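Local structure of VP2 (7L0W) at residues D169-A174 with G295-T300; P286-T291 with G301-G306; T237-Y242 with G254-Y259; G270-Q275 with P311-L316. The protein builds, with its size variants, the T=1 icosahedral capsid of human bocavirus 1, sixty copies in all and about 26 nm across. All coordinates share one frame; numbering follows the deposited sequence.

Contact 1: residues D169-A174 with G295-T300; sequences DLDGNA and GTHINT
The imidazole of His297 overlaps the backbone of Gly172. One ring face receives the Gly172 carbonyl O, 3.2 Å above the ring plane and over its centre, while Gly172 CA makes a CH-pi contact with the same ring, its carbon 4.0 Å from the centroid. Glycine suits this place because its phi is positive. At its edge the imidazole is held by a hydrogen bond from His297 ND1 to Asp171 OD2 (3.2 Å, 160° at the hydrogen). The acceptor lies almost in the ring plane, but the carboxylate is turned nearly perpendicular to it, so its oxygen is met from well above its own plane. Asp171 CG sits between its backbone N and carbonyl carbon (chi1 52°), which turns the carboxylate toward His297. Asn299 approaches Asp171 at a slant, its amide plane nearly perpendicular to the carboxylate. Glu166 and Glu181 add further acidic groups nearby, with Glu166 also accepting the Asn299 backbone N-H; so many would tend to favour a protonated His297, and perhaps protonation of some carboxyls, though the aspartates are poorly ordered. The arrangement is a histidine-carboxylate hydrogen bond joining two surface loops, of the kind that, inserted between strands, make up much of the parvovirus capsid surface.

Contact 2: residues P286-T291 with G301-G306; sequences PFMVCT and GAAGFG
Cys290 and Phe305 make the close-packed half of the contact, with Gly306 beside them. Cys290 CB lies 3.4 Å from Phe305 CD1, and its sulfur meets the ring obliquely, SG being 4.5 Å from the ring centroid. Two torsions turn these groups to each other: SG of Cys290 (chi1 51°) and CG of Phe305 (chi1 66°) each stand between their own backbone N and carbonyl carbon. Gly306 CA fits against Cys290 CB at 3.4 Å; with only hydrogens on CA, Gly306 lies directly against the cysteine, and its backbone angles also favour glycine. Met288 packs next to them. Its chain bends at both chi2 and chi3, curling the methyl round until CE reaches Ala303 CB at 3.6 Å, a small methyl that the end of the thioether lies against.

Residues 301-306 lead into strand 307-309, which pairs antiparallel with strand 287-291, so the contact lies inside a two-stranded hairpin with a long connection. Strand 287-291 also pairs antiparallel with a strand of a neighbouring subunit, carrying the sheet across the interface. Val289 and Thr291, whose side chains turn away from residues 301-306, pack on Trp265 and Pro226 of that subunit.

The looser part is Gly301, Ala302 and Gly304, partly exposed and making little or no contact with the strand. They belong to a type II' turn from Gly301 to Gly304, closed by a hydrogen bond from Gly304 N to Gly301 O (3.1 Å), whose Ala303 does meet the strand. Within residues 301-306, the Ala302 carbonyl O lies over one face of the Phe305 ring, offset toward its rim.

Contact 3: residues T237-Y242 with G254-Y259; sequences TRRVQY and GRIQPY
Backbone hydrogen bonds join Gln241 and Arg239 to Gly254 and Ile256. Gln241 N donates to Gly254 O at 2.9 Å, while the return bond from Gly254 N to Gln241 O is weak. Next to this pair, Val240 and Arg255 form an antiparallel non-hydrogen-bonded pair. Beyond it Ile256 N reaches Arg239 O at 3.2 Å, nearly straight at the hydrogen (169°) although the donor stands above the carbonyl plane. Together they close the base of a small, weakly paired beta hairpin, strands 240-243 and 252-255. Gln241 CG lies against the Gly254 carbonyl O at 3.3 Å.

Apolar packing centres on Ile256, whose branched side chain offers a different carbon to each neighbour. CG1 lies 3.6 Å from Gln241 CB, CD1 is likewise 3.6 Å from Arg239 CB, and CB is 3.8 Å from Thr237 CG2. Arg239 and Ile256 run side by side in the same direction, so Ile256 CD1 lies alongside Arg239, from CB to the guanidinium edge.

Charged and polar ends also meet a neighbouring subunit. Arg255 bends at chi3 to bring its guanidinium edge to the Thr237 carbonyl O, and NH1 also forms a salt bridge with Glu142 of that subunit; the place of NH1 is less sure, which touches both bonds. Arg239 pairs with Asp310 of the same subunit, while Gln241 OE1 and Thr237 OG1 bond to Thr284 and Trp140 O of that neighbouring subunit.

Backbone and aliphatic contacts thus join the two segments, while several polar ends, with some backbone bonds, also tie them to a neighbouring subunit.

Contact 4: residues G270-Q275 with P311-L316; sequences GLLSAQ and PPSGCL
Leu316 places CG beside its backbone N and opposite its carbonyl carbon (chi1 -64°), and an extended chi2 then carries CD1 over Gly270 toward Leu272. Leu272, with chi1 of -84°, brings its own CD1 back to meet it, the two methyl carbons 3.5 Å apart. The same Leu272 CD1 also rests on Ser313 CB at 3.4 Å, so one branch of the leucine touches two partners. Having no side chain, Gly270 lets its CA lie against Leu316 and against Gly314 N, the latter at 3.7 Å.

On the other flank, Pro312 sets its ring carbons against the backbone of Leu271, CB being 3.4 Å from Leu271 O. A weak hydrogen bond from Leu271 N to Pro312 O (3.3 Å) is the polar link between the segments. Pro312 follows Pro311, whose preceding peptide bond is cis, and also packs on Phe287. Gly270 and Leu272 have backbone bonds to Ile368 and Gly366, while Leu271 packs on Phe371 of a neighbouring subunit.

With a single weak polar bond, this buried contact depends mainly on aliphatic fit: leucines and proline supply the surface, glycine the closeness.

Overall arrangement
Contacts 1, 2 and 4 follow one another through the protein, while contact 3 stands apart. Contacts 1 and 2, with centres about 15 Å apart, meet where Ile298 CG2 lies 3.4 Å from Phe305 CD2. Contacts 2 and 4, about 16 Å apart between centres, share a broader junction: the tip of the Phe287 ring reaches Leu271 and Ala274, and Pro286 meets Pro312. Contact 3 is about 33 Å from contact 4 and about 61 Å from contact 1, centre to centre. The series thus runs from a surface loop pair through buried packing; all three of contacts 2, 3 and 4 border neighbouring subunits, contact 3 a different one from the other two.

Contact 1: residues D169-A174 with G295-T300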
loop_
_atom_site.group_PDB
_atom_site.type_symbol
_atom_site.label_atom_id
_atom_site.label_comp_id
_atom_site.label_asym_id
_atom_site.label_seq_id
_atom_site.Cartn_x
_atom_site.Cartn_y
_atom_site.Cartn_z
ATOM N N ASP A 169 -48.142 111.229 -6.289
ATOM C CA ASP A 169 -48.964 112.201 -5.569
ATOM C C ASP A 169 -50.328 112.416 -6.226
ATOM O O ASP A 169 -51.278 112.838 -5.560
ATOM C CB ASP A 169 -48.198 113.523 -5.471
ATOM C CG ASP A 169 -48.803 114.489 -4.470
ATOM O OD1 ASP A 169 -49.730 114.088 -3.739
ATOM O OD2 ASP A 169 -48.352 115.653 -4.414
ATOM N N LEU A 170 -50.447 112.136 -7.524
ATOM C CA LEU A 170 -51.591 112.454 -8.389
ATOM C C LEU A 170 -51.748 113.955 -8.590
ATOM O O LEU A 170 -52.647 114.364 -9.334
ATOM C CB LEU A 170 -52.947 111.918 -7.900
ATOM C CG LEU A 170 -53.426 110.522 -8.291
ATOM C CD1 LEU A 170 -53.275 110.319 -9.789
ATOM C CD2 LEU A 170 -52.658 109.474 -7.554
ATOM N N ASP A 171 -50.932 114.785 -7.938
ATOM C CA ASP A 171 -51.090 116.229 -8.056
ATOM C C ASP A 171 -51.025 116.682 -9.508
ATOM O O ASP A 171 -51.994 117.255 -10.021
ATOM C CB ASP A 171 -50.034 116.927 -7.198
ATOM C CG ASP A 171 -48.627 116.442 -7.491
ATOM O OD1 ASP A 171 -48.474 115.498 -8.291
ATOM O OD2 ASP A 171 -47.674 116.995 -6.907
ATOM N N GLY A 172 -49.914 116.405 -10.187
ATOM C CA GLY A 172 -49.820 116.650 -11.619
ATOM C C GLY A 172 -50.265 118.043 -12.005
ATOM O O GLY A 172 -49.915 119.037 -11.359
ATOM N N ASN A 173 -51.076 118.107 -13.056
ATOM C CA ASN A 173 -51.659 119.337 -13.576
ATOM C C ASN A 173 -52.559 118.965 -14.742
ATOM O O ASN A 173 -52.620 117.802 -15.152
ATOM C CB ASN A 173 -50.588 120.346 -14.018
ATOM C CG ASN A 173 -49.679 119.800 -15.100
ATOM O OD1 ASN A 173 -49.617 118.593 -15.324
ATOM N ND2 ASN A 173 -48.970 120.692 -15.782
ATOM N N ALA A 174 -53.268 119.966 -15.264
ATOM C CA ALA A 174 -54.126 119.725 -16.420
ATOM C C ALA A 174 -53.304 119.601 -17.697
ATOM O O ALA A 174 -53.734 118.957 -18.662
ATOM C CB ALA A 174 -55.161 120.842 -16.548
ATOM N N GLY A 295 -40.758 113.610 -16.064
ATOM C CA GLY A 295 -42.175 113.596 -16.328
ATOM C C GLY A 295 -43.059 113.621 -15.103
ATOM O O GLY A 295 -44.212 114.051 -15.200
ATOM N N THR A 296 -42.561 113.180 -13.955
ATOM C CA THR A 296 -43.358 113.237 -12.741
ATOM C C THR A 296 -43.455 114.673 -12.246
ATOM O O THR A 296 -42.668 115.543 -12.628
ATOM C CB THR A 296 -42.760 112.352 -11.654
ATOM O OG1 THR A 296 -43.674 112.266 -10.557
ATOM C CG2 THR A 296 -41.473 112.945 -11.163
ATOM N N HIS A 297 -44.443 114.920 -11.396
ATOM C CA HIS A 297 -44.742 116.258 -10.910
ATOM C C HIS A 297 -44.491 116.319 -9.412
ATOM O O HIS A 297 -45.055 115.528 -8.650
ATOM C CB HIS A 297 -46.186 116.633 -11.233
ATOM C CG HIS A 297 -46.527 118.050 -10.901
ATOM N ND1 HIS A 297 -46.884 118.450 -9.633
ATOM C CD2 HIS A 297 -46.555 119.162 -11.670
ATOM C CE1 HIS A 297 -47.125 119.748 -9.636
ATOM N NE2 HIS A 297 -46.932 120.204 -10.860
ATOM N N ILE A 298 -43.643 117.256 -8.991
ATOM C CA ILE A 298 -43.409 117.481 -7.571
ATOM C C ILE A 298 -43.716 118.929 -7.230
ATOM O O ILE A 298 -43.001 119.843 -7.649
ATOM C CB ILE A 298 -41.969 117.128 -7.169
ATOM C CG1 ILE A 298 -41.719 115.631 -7.309
ATOM C CG2 ILE A 298 -41.710 117.565 -5.757
ATOM C CD1 ILE A 298 -40.991 115.272 -8.554
ATOM N N ASN A 299 -44.779 119.147 -6.459
ATOM C CA ASN A 299 -45.160 120.508 -6.105
ATOM C C ASN A 299 -44.356 121.033 -4.921
ATOM O O ASN A 299 -43.927 122.193 -4.918
ATOM C CB ASN A 299 -46.662 120.570 -5.834
ATOM C CG ASN A 299 -47.110 119.578 -4.785
ATOM O OD1 ASN A 299 -46.382 119.272 -3.843
ATOM N ND2 ASN A 299 -48.318 119.058 -4.950
ATOM N N THR A 300 -44.138 120.197 -3.906
ATOM C CA THR A 300 -43.520 120.680 -2.675
ATOM C C THR A 300 -42.009 120.822 -2.825
ATOM O O THR A 300 -41.410 121.786 -2.335
ATOM C CB THR A 300 -43.878 119.754 -1.509
ATOM O OG1 THR A 300 -43.348 120.287 -0.290
ATOM C CG2 THR A 300 -43.349 118.341 -1.730
#

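Contact 2: residues P286-T291 with G301-G306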
loop_
_atom_site.group_PDB
_atom_site.type_symbol
_atom_site.label_atom_id
_atom_site.label_comp_id
_atom_site.label_asym_id
_atom_site.label_seq_id
_atom_site.Cartn_x
_atom_site.Cartn_y
_atom_site.Cartn_z
ATOM N N PRO A 286 -29.553 116.967 6.612
ATOM C CA PRO A 286 -28.811 117.926 5.781
ATOM C C PRO A 286 -28.757 117.557 4.312
ATOM O O PRO A 286 -28.784 118.450 3.459
ATOM C CB PRO A 286 -27.424 117.923 6.428
ATOM C CG PRO A 286 -27.322 116.619 7.085
ATOM C CD PRO A 286 -28.680 116.311 7.596
ATOM N N PHE A 287 -28.679 116.273 3.986
ATOM C CA PHE A 287 -28.749 115.809 2.609
ATOM C C PHE A 287 -30.008 114.984 2.415
ATOM O O PHE A 287 -30.403 114.227 3.302
ATOM C CB PHE A 287 -27.533 114.968 2.232
ATOM C CG PHE A 287 -26.257 115.738 2.187
ATOM C CD1 PHE A 287 -25.906 116.443 1.058
ATOM C CD2 PHE A 287 -25.408 115.754 3.268
ATOM C CE1 PHE A 287 -24.735 117.153 1.015
ATOM C CE2 PHE A 287 -24.236 116.463 3.225
ATOM C CZ PHE A 287 -23.901 117.164 2.098
ATOM N N MET A 288 -30.627 115.126 1.247
ATOM C CA MET A 288 -31.805 114.359 0.878
ATOM C C MET A 288 -31.472 113.450 -0.289
ATOM O O MET A 288 -31.100 113.927 -1.361
ATOM C CB MET A 288 -32.964 115.259 0.480
ATOM C CG MET A 288 -33.442 116.144 1.572
ATOM S SD MET A 288 -33.935 115.228 3.020
ATOM C CE MET A 288 -35.271 114.295 2.321
ATOM N N VAL A 289 -31.626 112.152 -0.085
ATOM C CA VAL A 289 -31.474 111.168 -1.144
ATOM C C VAL A 289 -32.852 110.933 -1.735
ATOM O O VAL A 289 -33.741 110.405 -1.060
ATOM C CB VAL A 289 -30.863 109.864 -0.619
ATOM C CG1 VAL A 289 -30.780 108.843 -1.732
ATOM C CG2 VAL A 289 -29.500 110.131 -0.032
ATOM N N CYS A 290 -33.033 111.325 -2.991
ATOM C CA CYS A 290 -34.348 111.312 -3.604
ATOM C C CYS A 290 -34.269 110.764 -5.017
ATOM O O CYS A 290 -33.194 110.649 -5.607
ATOM C CB CYS A 290 -34.962 112.712 -3.619
ATOM S SG CYS A 290 -33.906 113.967 -4.298
ATOM N N THR A 291 -35.435 110.418 -5.545
ATOM C CA THR A 291 -35.588 109.924 -6.905
ATOM C C THR A 291 -36.654 110.763 -7.588
ATOM O O THR A 291 -37.750 110.937 -7.047
ATOM C CB THR A 291 -35.981 108.450 -6.915
ATOM O OG1 THR A 291 -37.196 108.281 -6.180
ATOM C CG2 THR A 291 -34.893 107.611 -6.277
ATOM N N GLY A 301 -41.376 119.875 -3.503
ATOM C CA GLY A 301 -39.939 119.895 -3.659
ATOM C C GLY A 301 -39.211 119.725 -2.341
ATOM O O GLY A 301 -39.791 119.439 -1.292
ATOM N N ALA A 302 -37.894 119.905 -2.416
ATOM C CA ALA A 302 -37.005 119.889 -1.253
ATOM C C ALA A 302 -37.091 118.522 -0.588
ATOM O O ALA A 302 -36.797 117.513 -1.253
ATOM C CB ALA A 302 -37.347 121.087 -0.363
ATOM N N ALA A 303 -37.455 118.428 0.693
ATOM C CA ALA A 303 -37.444 117.145 1.381
ATOM C C ALA A 303 -38.768 116.412 1.262
ATOM O O ALA A 303 -38.905 115.318 1.819
ATOM C CB ALA A 303 -37.103 117.343 2.856
ATOM N N GLY A 304 -39.747 116.991 0.566
ATOM C CA GLY A 304 -41.000 116.289 0.364
ATOM C C GLY A 304 -40.791 114.936 -0.283
ATOM O O GLY A 304 -41.306 113.920 0.185
ATOM N N PHE A 305 -40.015 114.905 -1.357
ATOM C CA PHE A 305 -39.622 113.665 -2.001
ATOM C C PHE A 305 -38.181 113.368 -1.623
ATOM O O PHE A 305 -37.323 114.251 -1.672
ATOM C CB PHE A 305 -39.786 113.752 -3.522
ATOM C CG PHE A 305 -38.869 114.736 -4.184
ATOM C CD1 PHE A 305 -37.714 114.312 -4.808
ATOM C CD2 PHE A 305 -39.138 116.086 -4.151
ATOM C CE1 PHE A 305 -36.866 115.213 -5.415
ATOM C CE2 PHE A 305 -38.290 116.992 -4.754
ATOM C CZ PHE A 305 -37.153 116.554 -5.385
ATOM N N GLY A 306 -37.928 112.137 -1.213
ATOM C CA GLY A 306 -36.603 111.766 -0.775
ATOM C C GLY A 306 -36.518 111.588 0.729
ATOM O O GLY A 306 -37.335 112.095 1.499
#

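Contact 3: residues T237-Y242 with G254-Y259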
loop_
_atom_site.group_PDB
_atom_site.type_symbol
_atom_site.label_atom_id
_atom_site.label_comp_id
_atom_site.label_asym_id
_atom_site.label_seq_id
_atom_site.Cartn_x
_atom_site.Cartn_y
_atom_site.Cartn_z
ATOM N N THR A 237 14.578 112.853 5.625
ATOM C CA THR A 237 13.830 112.397 4.466
ATOM C C THR A 237 14.531 112.843 3.192
ATOM O O THR A 237 15.286 113.817 3.192
ATOM C CB THR A 237 12.397 112.921 4.495
ATOM O OG1 THR A 237 11.660 112.351 3.411
ATOM C CG2 THR A 237 12.376 114.416 4.384
ATOM N N ARG A 238 14.296 112.102 2.114
ATOM C CA ARG A 238 14.941 112.421 0.849
ATOM C C ARG A 238 14.134 113.425 0.049
ATOM O O ARG A 238 14.649 114.000 -0.910
ATOM C CB ARG A 238 15.139 111.144 0.042
ATOM C CG ARG A 238 15.967 110.118 0.769
ATOM C CD ARG A 238 16.086 108.815 0.019
ATOM N NE ARG A 238 16.845 108.951 -1.212
ATOM C CZ ARG A 238 16.326 108.789 -2.421
ATOM N NH1 ARG A 238 17.089 108.926 -3.495
ATOM N NH2 ARG A 238 15.049 108.470 -2.551
ATOM N N ARG A 239 12.886 113.659 0.435
ATOM C CA ARG A 239 11.955 114.382 -0.418
ATOM C C ARG A 239 12.233 115.873 -0.414
ATOM O O ARG A 239 12.886 116.399 0.486
ATOM C CB ARG A 239 10.529 114.119 0.034
ATOM C CG ARG A 239 10.094 112.707 -0.197
ATOM C CD ARG A 239 8.754 112.474 0.431
ATOM N NE ARG A 239 7.687 113.219 -0.221
ATOM C CZ ARG A 239 6.930 112.735 -1.194
ATOM N NH1 ARG A 239 7.102 111.494 -1.608
ATOM N NH2 ARG A 239 5.985 113.485 -1.727
ATOM N N VAL A 240 11.727 116.550 -1.437
ATOM C CA VAL A 240 11.881 117.986 -1.607
ATOM C C VAL A 240 10.503 118.618 -1.550
ATOM O O VAL A 240 9.535 118.055 -2.073
ATOM C CB VAL A 240 12.564 118.322 -2.940
ATOM C CG1 VAL A 240 12.691 119.801 -3.103
ATOM C CG2 VAL A 240 13.897 117.674 -3.022
ATOM N N GLN A 241 10.410 119.780 -0.920
ATOM C CA GLN A 241 9.212 120.600 -0.962
ATOM C C GLN A 241 9.543 121.904 -1.671
ATOM O O GLN A 241 10.327 122.711 -1.165
ATOM C CB GLN A 241 8.655 120.841 0.441
ATOM C CG GLN A 241 9.615 121.471 1.424
ATOM C CD GLN A 241 9.011 121.630 2.793
ATOM O OE1 GLN A 241 7.989 121.027 3.101
ATOM N NE2 GLN A 241 9.654 122.423 3.637
ATOM N N TYR A 242 8.971 122.093 -2.849
ATOM C CA TYR A 242 9.103 123.329 -3.599
ATOM C C TYR A 242 7.875 124.181 -3.349
ATOM O O TYR A 242 6.751 123.723 -3.560
ATOM C CB TYR A 242 9.254 123.059 -5.094
ATOM C CG TYR A 242 9.184 124.310 -5.928
ATOM C CD1 TYR A 242 10.254 125.176 -6.002
ATOM C CD2 TYR A 242 8.041 124.626 -6.635
ATOM C CE1 TYR A 242 10.188 126.315 -6.752
ATOM C CE2 TYR A 242 7.969 125.760 -7.387
ATOM C CZ TYR A 242 9.043 126.603 -7.443
ATOM O OH TYR A 242 8.970 127.744 -8.202
ATOM N N GLY A 254 13.653 123.141 -0.972
ATOM C CA GLY A 254 14.366 122.677 0.201
ATOM C C GLY A 254 13.861 121.327 0.650
ATOM O O GLY A 254 12.734 120.927 0.355
ATOM N N ARG A 255 14.722 120.628 1.374
ATOM C CA ARG A 255 14.377 119.315 1.884
ATOM C C ARG A 255 13.243 119.427 2.889
ATOM O O ARG A 255 13.184 120.374 3.676
ATOM C CB ARG A 255 15.600 118.675 2.533
ATOM C CG ARG A 255 15.428 117.234 2.937
ATOM C CD ARG A 255 16.662 116.753 3.654
ATOM N NE ARG A 255 17.839 116.815 2.801
ATOM C CZ ARG A 255 18.221 115.843 1.988
ATOM N NH1 ARG A 255 17.529 114.720 1.930
ATOM N NH2 ARG A 255 19.303 115.984 1.246
ATOM N N ILE A 256 12.328 118.462 2.849
ATOM C CA ILE A 256 11.243 118.427 3.815
ATOM C C ILE A 256 11.815 118.163 5.198
ATOM O O ILE A 256 12.785 117.413 5.356
ATOM C CB ILE A 256 10.208 117.365 3.414
ATOM C CG1 ILE A 256 9.521 117.778 2.120
ATOM C CG2 ILE A 256 9.174 117.190 4.484
ATOM C CD1 ILE A 256 8.591 116.745 1.575
ATOM N N GLN A 257 11.232 118.800 6.206
ATOM C CA GLN A 257 11.769 118.701 7.549
ATOM C C GLN A 257 11.579 117.292 8.101
ATOM O O GLN A 257 10.620 116.605 7.750
ATOM C CB GLN A 257 11.096 119.715 8.457
ATOM C CG GLN A 257 11.410 121.136 8.091
ATOM C CD GLN A 257 12.889 121.423 8.143
ATOM O OE1 GLN A 257 13.600 120.914 9.004
ATOM N NE2 GLN A 257 13.362 122.255 7.226
ATOM N N PRO A 258 12.487 116.834 8.964
ATOM C CA PRO A 258 12.380 115.456 9.454
ATOM C C PRO A 258 11.145 115.232 10.289
ATOM O O PRO A 258 10.564 114.144 10.257
ATOM C CB PRO A 258 13.652 115.289 10.289
ATOM C CG PRO A 258 14.577 116.318 9.785
ATOM C CD PRO A 258 13.705 117.486 9.456
ATOM N N TYR A 259 10.724 116.247 11.043
ATOM C CA TYR A 259 9.646 116.052 11.998
ATOM C C TYR A 259 8.288 115.991 11.325
ATOM O O TYR A 259 7.370 115.364 11.857
ATOM C CB TYR A 259 9.682 117.153 13.050
ATOM C CG TYR A 259 9.673 118.540 12.476
ATOM C CD1 TYR A 259 8.487 119.167 12.150
ATOM C CD2 TYR A 259 10.854 119.235 12.288
ATOM C CE1 TYR A 259 8.478 120.435 11.629
ATOM C CE2 TYR A 259 10.854 120.505 11.776
ATOM C CZ TYR A 259 9.663 121.099 11.445
ATOM O OH TYR A 259 9.654 122.367 10.928
#

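Contact 4: residues G270-Q275 with P311-L316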
loop_
_atom_site.group_PDB
_atom_site.type_symbol
_atom_site.label_atom_id
_atom_site.label_comp_id
_atom_site.label_asym_id
_atom_site.label_seq_id
_atom_site.Cartn_x
_atom_site.Cartn_y
_atom_site.Cartn_z
ATOM N N GLY A 270 -16.581 112.084 4.006
ATOM C CA GLY A 270 -17.639 112.656 4.811
ATOM C C GLY A 270 -18.015 114.001 4.242
ATOM O O GLY A 270 -17.267 114.589 3.458
ATOM N N LEU A 271 -19.184 114.486 4.645
ATOM C CA LEU A 271 -19.793 115.684 4.069
ATOM C C LEU A 271 -20.192 116.643 5.187
ATOM O O LEU A 271 -21.108 116.355 5.959
ATOM C CB LEU A 271 -20.988 115.279 3.217
ATOM C CG LEU A 271 -20.826 115.036 1.713
ATOM C CD1 LEU A 271 -19.705 114.109 1.392
ATOM C CD2 LEU A 271 -22.093 114.402 1.210
ATOM N N LEU A 272 -19.494 117.774 5.281
ATOM C CA LEU A 272 -19.791 118.831 6.244
ATOM C C LEU A 272 -20.541 120.017 5.660
ATOM O O LEU A 272 -20.869 120.941 6.408
ATOM C CB LEU A 272 -18.503 119.337 6.898
ATOM C CG LEU A 272 -17.917 118.590 8.101
ATOM C CD1 LEU A 272 -18.049 117.122 8.004
ATOM C CD2 LEU A 272 -16.476 118.983 8.356
ATOM N N SER A 273 -20.819 120.028 4.359
ATOM C CA SER A 273 -21.328 121.245 3.735
ATOM C C SER A 273 -22.760 121.536 4.159
ATOM O O SER A 273 -23.102 122.677 4.485
ATOM C CB SER A 273 -21.240 121.116 2.220
ATOM O OG SER A 273 -19.895 120.972 1.809
ATOM N N ALA A 274 -23.609 120.518 4.150
ATOM C CA ALA A 274 -25.039 120.698 4.309
ATOM C C ALA A 274 -25.416 120.964 5.759
ATOM O O ALA A 274 -24.654 120.707 6.692
ATOM C CB ALA A 274 -25.785 119.475 3.795
ATOM N N GLN A 275 -26.623 121.496 5.930
ATOM C CA GLN A 275 -27.175 121.837 7.228
ATOM C C GLN A 275 -28.630 121.394 7.257
ATOM O O GLN A 275 -29.260 121.226 6.215
ATOM C CB GLN A 275 -27.060 123.336 7.477
ATOM C CG GLN A 275 -25.636 123.828 7.461
ATOM C CD GLN A 275 -25.553 125.325 7.496
ATOM O OE1 GLN A 275 -26.483 126.013 7.088
ATOM N NE2 GLN A 275 -24.435 125.847 7.980
ATOM N N PRO A 311 -26.135 110.475 9.863
ATOM C CA PRO A 311 -25.209 111.609 9.868
ATOM C C PRO A 311 -24.412 111.727 8.583
ATOM O O PRO A 311 -23.937 110.725 8.067
ATOM C CB PRO A 311 -24.296 111.304 11.053
ATOM C CG PRO A 311 -24.349 109.848 11.191
ATOM C CD PRO A 311 -25.737 109.455 10.843
ATOM N N PRO A 312 -24.287 112.934 8.071
ATOM C CA PRO A 312 -23.645 113.122 6.767
ATOM C C PRO A 312 -22.142 112.922 6.807
ATOM O O PRO A 312 -21.545 112.490 5.819
ATOM C CB PRO A 312 -24.002 114.567 6.421
ATOM C CG PRO A 312 -24.080 115.227 7.738
ATOM C CD PRO A 312 -24.630 114.216 8.701
ATOM N N SER A 313 -21.520 113.224 7.944
ATOM C CA SER A 313 -20.066 113.171 8.068
ATOM C C SER A 313 -19.709 111.796 8.588
ATOM O O SER A 313 -19.936 111.474 9.751
ATOM C CB SER A 313 -19.573 114.248 9.016
ATOM O OG SER A 313 -20.040 114.006 10.328
ATOM N N GLY A 314 -19.144 110.964 7.720
ATOM C CA GLY A 314 -18.863 109.606 8.138
ATOM C C GLY A 314 -17.704 109.512 9.103
ATOM O O GLY A 314 -17.882 109.158 10.269
ATOM N N CYS A 315 -16.505 109.841 8.637
ATOM C CA CYS A 315 -15.339 109.876 9.497
ATOM C C CYS A 315 -14.978 111.264 9.978
ATOM O O CYS A 315 -14.192 111.385 10.920
ATOM C CB CYS A 315 -14.129 109.271 8.775
ATOM S SG CYS A 315 -12.691 109.065 9.820
ATOM N N LEU A 316 -15.553 112.307 9.397
ATOM C CA LEU A 316 -15.065 113.645 9.649
ATOM C C LEU A 316 -15.452 114.103 11.043
ATOM O O LEU A 316 -16.345 113.546 11.681
ATOM C CB LEU A 316 -15.601 114.616 8.609
ATOM C CG LEU A 316 -15.094 114.290 7.217
ATOM C CD1 LEU A 316 -15.623 115.267 6.208
ATOM C CD2 LEU A 316 -13.608 114.322 7.250
#